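PDB 7LKK: aminofutalosine deaminase from Helicobacter pylori, which catalyses the metal-dependent hydrolytic deamination of aminofutalosine in the menaquinone pathway and probably deaminates adenosine as well. Local coordinates for residues A[161-166]-A[247-252]; A[195-200]-A[226-231]; A[254-257]-A[261-264]. All blocks are in the same frame, centred on the assembly; numbering follows the deposited sequence.

Overall arrangement
The three contacts gather on one side of the chain, in the loops and short helices at the ligand end of an amidohydrolase barrel. Along the chain, both segments of interaction 2 (195-200 and 226-231) fall between the two segments of interaction 1 (161-166 and 247-252), and interaction 3 (254-257 with 261-264) follows both. Centres of interactions 2 and 3 lie about 9 Å apart; that of interaction 1 is about 14 Å from interaction 2 and 16 Å from interaction 3. G161 pairs through its backbone with S198 and Q200, and the hydroxyl of Y256 bonds to V199 O. Segment 195-200 thus links the outer loops to the surroundings of the inhibitor pocket.

Interaction 1 of 3, residues A[161-166]-A[247-252]; sequences GSSYSL and LKESNF
S162 and E249 meet because their torsions turn a hydroxyl and a carboxylate toward each other: S162 OG sits between its backbone N and carbonyl carbon (chi1 37°), while E249 CG lies beside its own N (chi1 -69°) and the chain then runs extended toward the serine. The result is a short hydrogen bond, S162 OG to E249 OE1 at 2.5 Å, with the hydroxyl donating to the syn side of the carboxylate and only 16° out of its plane. The methyl L247 CD1 also comes close, 3.2 Å from S162 OG, and S163 flanks the other carboxylate oxygen, its OG 3.6 Å from E249 OE2.

Two waters tie the acid to the serine's backbone as well. One accepts from S162 N at 2.8 Å and donates to E249 OE2 at 2.6 Å; the second donates both to S162 O, at 2.7 Å, and to E249 OE1, at 2.8 Å. OE1 thus accepts two hydrogen bonds, from the hydroxyl and a water, and OE2 accepts one from the other water.

The contact joins the loop leading into helix 166-180, where S165 OG caps K168 N, to the turn after helix 242-247, where K248 leaves helical geometry with positive phi. Y243 of that helix holds the backbone of E249 and also touches S162. Chemically, these donors would stabilise a negative charge on E249, which is probably ionised, and the acid links the two loops directly and through water.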
loop_
_atom_site.group_PDB
_atom_site.type_symbol
_atom_site.label_atom_id
_atom_site.label_comp_id
_atom_site.label_asym_id
_atom_site.label_seq_id
_atom_site.Cartn_x
_atom_site.Cartn_y
_atom_site.Cartn_z
ATOM N N GLY A 161 -19.290 26.876 5.169
ATOM C CA GLY A 161 -19.842 28.189 4.884
ATOM C C GLY A 161 -18.845 29.329 4.917
ATOM O O GLY A 161 -18.359 29.706 5.987
ATOM N N SER A 162 -18.543 29.900 3.751
ATOM C CA SER A 162 -17.546 30.957 3.633
ATOM C C SER A 162 -18.147 32.356 3.644
ATOM O O SER A 162 -17.402 33.335 3.537
ATOM C CB SER A 162 -16.725 30.760 2.355
ATOM O OG SER A 162 -17.541 30.280 1.301
ATOM N N SER A 163 -19.464 32.479 3.774
ATOM C CA SER A 163 -20.129 33.773 3.850
ATOM C C SER A 163 -21.083 33.762 5.033
ATOM O O SER A 163 -21.936 32.873 5.135
ATOM C CB SER A 163 -20.877 34.091 2.550
ATOM O OG SER A 163 -22.085 33.359 2.460
ATOM N N TYR A 164 -20.933 34.742 5.922
ATOM C CA TYR A 164 -21.686 34.747 7.171
ATOM C C TYR A 164 -23.184 34.857 6.914
ATOM O O TYR A 164 -23.637 35.693 6.127
ATOM C CB TYR A 164 -21.223 35.898 8.063
ATOM C CG TYR A 164 -21.892 35.910 9.420
ATOM C CD1 TYR A 164 -23.081 36.597 9.628
ATOM C CD2 TYR A 164 -21.338 35.224 10.491
ATOM C CE1 TYR A 164 -23.696 36.603 10.863
ATOM C CE2 TYR A 164 -21.946 35.226 11.732
ATOM C CZ TYR A 164 -23.124 35.917 11.912
ATOM O OH TYR A 164 -23.735 35.921 13.144
ATOM N N SER A 165 -23.952 34.007 7.593
ATOM C CA SER A 165 -25.408 34.037 7.515
ATOM C C SER A 165 -25.965 33.555 8.845
ATOM O O SER A 165 -25.735 32.403 9.228
ATOM C CB SER A 165 -25.919 33.163 6.365
ATOM O OG SER A 165 -27.262 32.768 6.580
ATOM N N LEU A 166 -26.685 34.432 9.550
ATOM C CA LEU A 166 -27.306 34.030 10.808
ATOM C C LEU A 166 -28.351 32.943 10.594
ATOM O O LEU A 166 -28.543 32.087 11.465
ATOM C CB LEU A 166 -27.932 35.242 11.501
ATOM C CG LEU A 166 -28.476 35.027 12.916
ATOM C CD1 LEU A 166 -27.419 34.410 13.823
ATOM C CD2 LEU A 166 -28.994 36.332 13.500
ATOM N N LEU A 247 -18.445 28.936 -5.603
ATOM C CA LEU A 247 -19.447 29.289 -4.612
ATOM C C LEU A 247 -20.274 30.513 -4.978
ATOM O O LEU A 247 -21.239 30.815 -4.266
ATOM C CB LEU A 247 -18.781 29.520 -3.248
ATOM C CG LEU A 247 -17.890 28.370 -2.774
ATOM C CD1 LEU A 247 -17.210 28.712 -1.458
ATOM C CD2 LEU A 247 -18.699 27.087 -2.645
ATOM N N LYS A 248 -19.931 31.212 -6.062
ATOM C CA LYS A 248 -20.605 32.453 -6.449
ATOM C C LYS A 248 -20.580 33.464 -5.303
ATOM O O LYS A 248 -21.588 34.092 -4.970
ATOM C CB LYS A 248 -22.039 32.182 -6.916
ATOM N N GLU A 249 -19.410 33.605 -4.687
ATOM C CA GLU A 249 -19.192 34.532 -3.586
ATOM C C GLU A 249 -18.093 35.515 -3.965
ATOM O O GLU A 249 -17.085 35.131 -4.567
ATOM C CB GLU A 249 -18.814 33.791 -2.293
ATOM C CG GLU A 249 -19.945 32.968 -1.688
ATOM C CD GLU A 249 -19.494 32.112 -0.513
ATOM O OE1 GLU A 249 -18.308 32.195 -0.128
ATOM O OE2 GLU A 249 -20.328 31.356 0.029
ATOM N N SER A 250 -18.291 36.785 -3.613
ATOM C CA SER A 250 -17.321 37.836 -3.925
ATOM C C SER A 250 -16.323 37.942 -2.775
ATOM O O SER A 250 -16.380 38.841 -1.933
ATOM C CB SER A 250 -18.029 39.158 -4.188
ATOM O OG SER A 250 -18.985 39.027 -5.226
ATOM N N ASN A 251 -15.384 36.997 -2.751
ATOM C CA ASN A 251 -14.309 36.985 -1.767
ATOM C C ASN A 251 -12.999 36.653 -2.465
ATOM O O ASN A 251 -12.894 35.620 -3.134
ATOM C CB ASN A 251 -14.588 35.979 -0.644
ATOM C CG ASN A 251 -13.484 35.949 0.391
ATOM O OD1 ASN A 251 -13.188 36.960 1.026
ATOM N ND2 ASN A 251 -12.870 34.786 0.568
ATOM N N PHE A 252 -12.000 37.521 -2.291
ATOM C CA PHE A 252 -10.723 37.395 -2.983
ATOM C C PHE A 252 -9.541 37.370 -2.017
ATOM O O PHE A 252 -8.394 37.247 -2.462
ATOM C CB PHE A 252 -10.577 38.542 -4.008
ATOM C CG PHE A 252 -9.202 38.676 -4.611
ATOM C CD1 PHE A 252 -8.447 39.814 -4.382
ATOM C CD2 PHE A 252 -8.666 37.669 -5.400
ATOM C CE1 PHE A 252 -7.184 39.949 -4.925
ATOM C CE2 PHE A 252 -7.400 37.798 -5.945
ATOM C CZ PHE A 252 -6.659 38.940 -5.709
HETATM O O HOH W 1 -20.236 29.291 1.613
HETATM O O HOH W 2 -17.163 34.386 1.092
#

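Interaction 2 of 3, residues A[195-200]-A[226-231]; sequences APYSVQ and LEELEW
Beside the inhibitor pocket of this TIM-barrel amidohydrolase, P196 and Y197, in the loop that leaves strand 187-193, pack on E228 and W231 of helix 226-234. E228 does most of the work. Its CG is anti to the backbone N (chi1 172°) and the chain runs out straight, crossing the tyrosine side chain at about a right angle. The touching is done at the rim of the phenol: E228 CG lies in the ring plane, 3.9 Å from Y197 CD2, and E228 OE1 comes to 3.7 Å from Y197 CE2, with the carboxylate turned 78° from the ring. The other oxygen faces proline, E228 OE2 being 3.3 Å from P196 CD. Farther along the helix, W231 CD1 meets Y197 CB at 4.2 Å, an apolar touch on the tyrosine's stem. A195 CB lies over one face of the Y197 ring, 3.5 Å above its plane but displaced toward the rim.

The buried carboxylate is satisfied by backbone: L223 N binds OE2 and E224 N binds OE1, so E228 probably helps to position, as a second-shell group, the turn bearing E224, a pocket residue. The Y197 side chain itself lies about 4 Å from the bound methylthio-coformycin, and S198 OG bonds to ND1 of H194, another pocket residue.

Around this, F239 stacks on the Y197 ring and L100 touches it, while the hydroxyl of Y243 bonds to both Y197 O and W231 NE1; the loop thus meets helices 96-106, 226-234 and 242-247 at the C-terminal ends of strands 187-193 and 218-222.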
loop_
_atom_site.group_PDB
_atom_site.type_symbol
_atom_site.label_atom_id
_atom_site.label_comp_id
_atom_site.label_asym_id
_atom_site.label_seq_id
_atom_site.Cartn_x
_atom_site.Cartn_y
_atom_site.Cartn_z
ATOM N N ALA A 195 -12.618 23.664 7.192
ATOM C CA ALA A 195 -11.269 24.034 6.780
ATOM C C ALA A 195 -11.137 25.552 6.853
ATOM O O ALA A 195 -12.145 26.264 6.887
ATOM C CB ALA A 195 -10.965 23.533 5.359
ATOM N N PRO A 196 -9.899 26.061 6.889
ATOM C CA PRO A 196 -9.713 27.522 6.869
ATOM C C PRO A 196 -10.231 28.196 5.609
ATOM O O PRO A 196 -10.634 29.363 5.673
ATOM C CB PRO A 196 -8.191 27.678 7.001
ATOM C CG PRO A 196 -7.737 26.425 7.672
ATOM C CD PRO A 196 -8.642 25.345 7.164
ATOM N N TYR A 197 -10.232 27.510 4.465
ATOM C CA TYR A 197 -10.658 28.127 3.214
ATOM C C TYR A 197 -12.164 28.070 2.996
ATOM O O TYR A 197 -12.664 28.725 2.073
ATOM C CB TYR A 197 -9.955 27.463 2.019
ATOM C CG TYR A 197 -10.118 25.959 1.958
ATOM C CD1 TYR A 197 -11.299 25.383 1.503
ATOM C CD2 TYR A 197 -9.088 25.115 2.352
ATOM C CE1 TYR A 197 -11.450 24.009 1.449
ATOM C CE2 TYR A 197 -9.228 23.740 2.299
ATOM C CZ TYR A 197 -10.411 23.194 1.848
ATOM O OH TYR A 197 -10.557 21.828 1.797
ATOM N N SER A 198 -12.895 27.310 3.810
ATOM C CA SER A 198 -14.306 27.059 3.560
ATOM C C SER A 198 -15.242 27.572 4.646
ATOM O O SER A 198 -16.461 27.520 4.449
ATOM C CB SER A 198 -14.555 25.555 3.370
ATOM O OG SER A 198 -14.210 24.835 4.540
ATOM N N VAL A 199 -14.727 28.053 5.777
ATOM C CA VAL A 199 -15.565 28.509 6.882
ATOM C C VAL A 199 -15.159 29.929 7.253
ATOM O O VAL A 199 -14.008 30.170 7.634
ATOM C CB VAL A 199 -15.471 27.587 8.109
ATOM C CG1 VAL A 199 -16.306 28.149 9.246
ATOM C CG2 VAL A 199 -15.937 26.185 7.754
ATOM N N GLN A 200 -16.100 30.863 7.132
ATOM C CA GLN A 200 -15.862 32.237 7.553
ATOM C C GLN A 200 -15.594 32.286 9.056
ATOM O O GLN A 200 -16.104 31.469 9.826
ATOM C CB GLN A 200 -17.063 33.111 7.179
ATOM C CG GLN A 200 -16.834 34.605 7.333
ATOM C CD GLN A 200 -17.237 35.104 8.703
ATOM O OE1 GLN A 200 -18.064 34.492 9.377
ATOM N NE2 GLN A 200 -16.643 36.213 9.129
ATOM N N LEU A 226 -0.688 22.478 -0.529
ATOM C CA LEU A 226 0.074 23.690 -0.801
ATOM C C LEU A 226 -0.849 24.839 -1.186
ATOM O O LEU A 226 -0.585 25.997 -0.846
ATOM C CB LEU A 226 1.098 23.428 -1.906
ATOM C CG LEU A 226 1.948 24.618 -2.358
ATOM C CD1 LEU A 226 2.657 25.263 -1.175
ATOM C CD2 LEU A 226 2.948 24.194 -3.426
ATOM N N GLU A 227 -1.935 24.534 -1.902
ATOM C CA GLU A 227 -2.885 25.572 -2.292
ATOM C C GLU A 227 -3.478 26.260 -1.070
ATOM O O GLU A 227 -3.599 27.490 -1.037
ATOM C CB GLU A 227 -3.990 24.971 -3.163
ATOM C CG GLU A 227 -3.508 24.434 -4.507
ATOM C CD GLU A 227 -3.216 22.945 -4.481
ATOM O OE1 GLU A 227 -2.743 22.446 -3.439
ATOM O OE2 GLU A 227 -3.459 22.271 -5.505
ATOM N N GLU A 228 -3.850 25.481 -0.052
ATOM C CA GLU A 228 -4.377 26.073 1.174
ATOM C C GLU A 228 -3.310 26.886 1.896
ATOM O O GLU A 228 -3.599 27.965 2.429
ATOM C CB GLU A 228 -4.931 24.977 2.083
ATOM C CG GLU A 228 -5.332 25.457 3.465
ATOM C CD GLU A 228 -5.730 24.321 4.381
ATOM O OE1 GLU A 228 -5.896 23.184 3.886
ATOM O OE2 GLU A 228 -5.870 24.559 5.599
ATOM N N LEU A 229 -2.068 26.397 1.911
ATOM C CA LEU A 229 -0.999 27.117 2.595
ATOM C C LEU A 229 -0.739 28.469 1.942
ATOM O O LEU A 229 -0.581 29.481 2.636
ATOM C CB LEU A 229 0.277 26.273 2.613
ATOM C CG LEU A 229 1.504 26.914 3.263
ATOM C CD1 LEU A 229 1.258 27.175 4.744
ATOM C CD2 LEU A 229 2.736 26.037 3.067
ATOM N N GLU A 230 -0.691 28.506 0.607
ATOM C CA GLU A 230 -0.471 29.768 -0.092
ATOM C C GLU A 230 -1.642 30.719 0.106
ATOM O O GLU A 230 -1.453 31.938 0.196
ATOM C CB GLU A 230 -0.258 29.515 -1.585
ATOM C CG GLU A 230 1.029 28.802 -1.947
ATOM C CD GLU A 230 1.013 28.285 -3.374
ATOM O OE1 GLU A 230 1.931 27.526 -3.746
ATOM O OE2 GLU A 230 0.077 28.637 -4.125
ATOM N N TRP A 231 -2.860 30.179 0.174
ATOM C CA TRP A 231 -4.032 31.008 0.428
ATOM C C TRP A 231 -4.017 31.552 1.850
ATOM O O TRP A 231 -4.193 32.757 2.067
ATOM C CB TRP A 231 -5.304 30.201 0.171
ATOM C CG TRP A 231 -6.567 31.016 0.194
ATOM C CD1 TRP A 231 -7.648 30.828 1.004
ATOM C CD2 TRP A 231 -6.882 32.137 -0.642
ATOM N NE1 TRP A 231 -8.616 31.763 0.727
ATOM C CE2 TRP A 231 -8.170 32.578 -0.279
ATOM C CE3 TRP A 231 -6.202 32.807 -1.664
ATOM C CZ2 TRP A 231 -8.790 33.659 -0.899
ATOM C CZ3 TRP A 231 -6.820 33.883 -2.276
ATOM C CH2 TRP A 231 -8.101 34.297 -1.892
#

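Interaction 3 of 3, residues A[254-257]-A[261-264]; sequences SLYE and DYID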
loop_
_atom_site.group_PDB
_atom_site.type_symbol
_atom_site.label_atom_id
_atom_site.label_comp_id
_atom_site.label_asym_id
_atom_site.label_seq_id
_atom_site.Cartn_x
_atom_site.Cartn_y
_atom_site.Cartn_z
ATOM N N SER A 254 -8.024 35.754 1.941
ATOM C CA SER A 254 -8.187 34.641 2.865
ATOM C C SER A 254 -9.176 34.991 3.968
ATOM O O SER A 254 -9.290 36.145 4.392
ATOM C CB SER A 254 -6.840 34.255 3.479
ATOM O OG SER A 254 -7.006 33.269 4.480
ATOM N N LEU A 255 -9.922 33.979 4.412
ATOM C CA LEU A 255 -10.804 34.149 5.558
ATOM C C LEU A 255 -10.033 34.288 6.864
ATOM O O LEU A 255 -10.629 34.659 7.880
ATOM C CB LEU A 255 -11.774 32.970 5.652
ATOM C CG LEU A 255 -12.581 32.657 4.391
ATOM C CD1 LEU A 255 -13.423 31.409 4.594
ATOM C CD2 LEU A 255 -13.456 33.845 4.006
ATOM N N TYR A 256 -8.733 33.997 6.857
ATOM C CA TYR A 256 -7.900 34.068 8.050
ATOM C C TYR A 256 -6.536 34.608 7.655
ATOM O O TYR A 256 -5.932 34.122 6.695
ATOM C CB TYR A 256 -7.760 32.691 8.711
ATOM C CG TYR A 256 -9.080 32.060 9.083
ATOM C CD1 TYR A 256 -9.661 32.302 10.319
ATOM C CD2 TYR A 256 -9.749 31.225 8.197
ATOM C CE1 TYR A 256 -10.871 31.729 10.662
ATOM C CE2 TYR A 256 -10.959 30.649 8.531
ATOM C CZ TYR A 256 -11.514 30.905 9.768
ATOM O OH TYR A 256 -12.717 30.332 10.106
ATOM N N GLU A 257 -6.054 35.607 8.392
ATOM C CA GLU A 257 -4.746 36.206 8.122
ATOM C C GLU A 257 -3.682 35.383 8.836
ATOM O O GLU A 257 -3.295 35.672 9.969
ATOM C CB GLU A 257 -4.716 37.667 8.553
ATOM C CG GLU A 257 -3.527 38.437 7.996
ATOM C CD GLU A 257 -3.491 38.436 6.478
ATOM O OE1 GLU A 257 -4.509 38.803 5.853
ATOM O OE2 GLU A 257 -2.443 38.059 5.908
ATOM N N ASP A 261 -3.941 32.764 13.110
ATOM C CA ASP A 261 -5.290 33.300 13.266
ATOM C C ASP A 261 -6.322 32.180 13.319
ATOM O O ASP A 261 -7.278 32.240 14.100
ATOM C CB ASP A 261 -5.599 34.264 12.121
ATOM C CG ASP A 261 -6.884 35.038 12.334
ATOM O OD1 ASP A 261 -7.214 35.338 13.499
ATOM O OD2 ASP A 261 -7.561 35.350 11.333
ATOM N N TYR A 262 -6.137 31.144 12.499
ATOM C CA TYR A 262 -7.057 30.012 12.507
ATOM C C TYR A 262 -6.848 29.142 13.741
ATOM O O TYR A 262 -7.812 28.770 14.421
ATOM C CB TYR A 262 -6.881 29.187 11.233
ATOM C CG TYR A 262 -7.945 28.134 11.035
ATOM C CD1 TYR A 262 -9.198 28.472 10.542
ATOM C CD2 TYR A 262 -7.699 26.801 11.346
ATOM C CE1 TYR A 262 -10.177 27.514 10.360
ATOM C CE2 TYR A 262 -8.671 25.836 11.169
ATOM C CZ TYR A 262 -9.908 26.197 10.675
ATOM O OH TYR A 262 -10.881 25.241 10.496
ATOM N N ILE A 263 -5.589 28.807 14.040
ATOM C CA ILE A 263 -5.283 27.927 15.168
ATOM C C ILE A 263 -5.810 28.515 16.471
ATOM O O ILE A 263 -6.397 27.804 17.297
ATOM C CB ILE A 263 -3.765 27.672 15.247
ATOM C CG1 ILE A 263 -3.286 26.862 14.042
ATOM C CG2 ILE A 263 -3.401 26.978 16.559
ATOM C CD1 ILE A 263 -1.788 26.934 13.827
ATOM N N ASP A 264 -5.615 29.821 16.674
ATOM C CA ASP A 264 -5.959 30.443 17.949
ATOM C C ASP A 264 -7.446 30.356 18.269
ATOM O O ASP A 264 -7.812 30.426 19.446
ATOM C CB ASP A 264 -5.508 31.904 17.959
ATOM C CG ASP A 264 -3.999 32.047 17.973
ATOM O OD1 ASP A 264 -3.301 31.012 18.055
ATOM O OD2 ASP A 264 -3.509 33.195 17.897
HETATM O O HOH W 3 -1.862 34.524 11.960
#
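Y256 and Y262 make the tight half of this contact, a T-shaped pair in which the edge of Y262 drives into the face of Y256. The planes stand 86° apart with ring centroids 4.8 Å from each other, and Y262 CD1 hangs over the middle of the Y256 ring, 3.4 Å from Y256 CZ. Y256 CG is anti to its carbonyl carbon, beside the backbone N (chi1 -57°), which leaves a face of the ring turned to Y262. Both phenols are buried, and both hydroxyls are bound: Y256 OH to V199 O, Y262 OH to the T220 hydroxyl.

The other half is looser. D261 OD2 stands near the edge of the Y256 ring, 3.8 Å from Y256 CD1, and accepts a weak hydrogen bond from E257 N at 3.3 Å with an N-H...O angle of 143°. Next to it a water bridges the two segments, donating to E257 O at 2.7 Å and accepting from D261 N at 3.0 Å, so solvent mediates between the loop and the first turn of the helix. E257 is exposed and its side chain leads away from the helix. Within the loop, S254 OG donates to Y256 O at 2.6 Å.

On the fold's side, K201 and A204 of helix 201-213 pack on Y256, and P196 touches both tyrosines. Y262 and I263 rest on F222, while D264 forms a salt bridge with R286, so short helix 259-264 lies against strand 218-222, helix 281-291 and, through D261 on K201, helix 201-213.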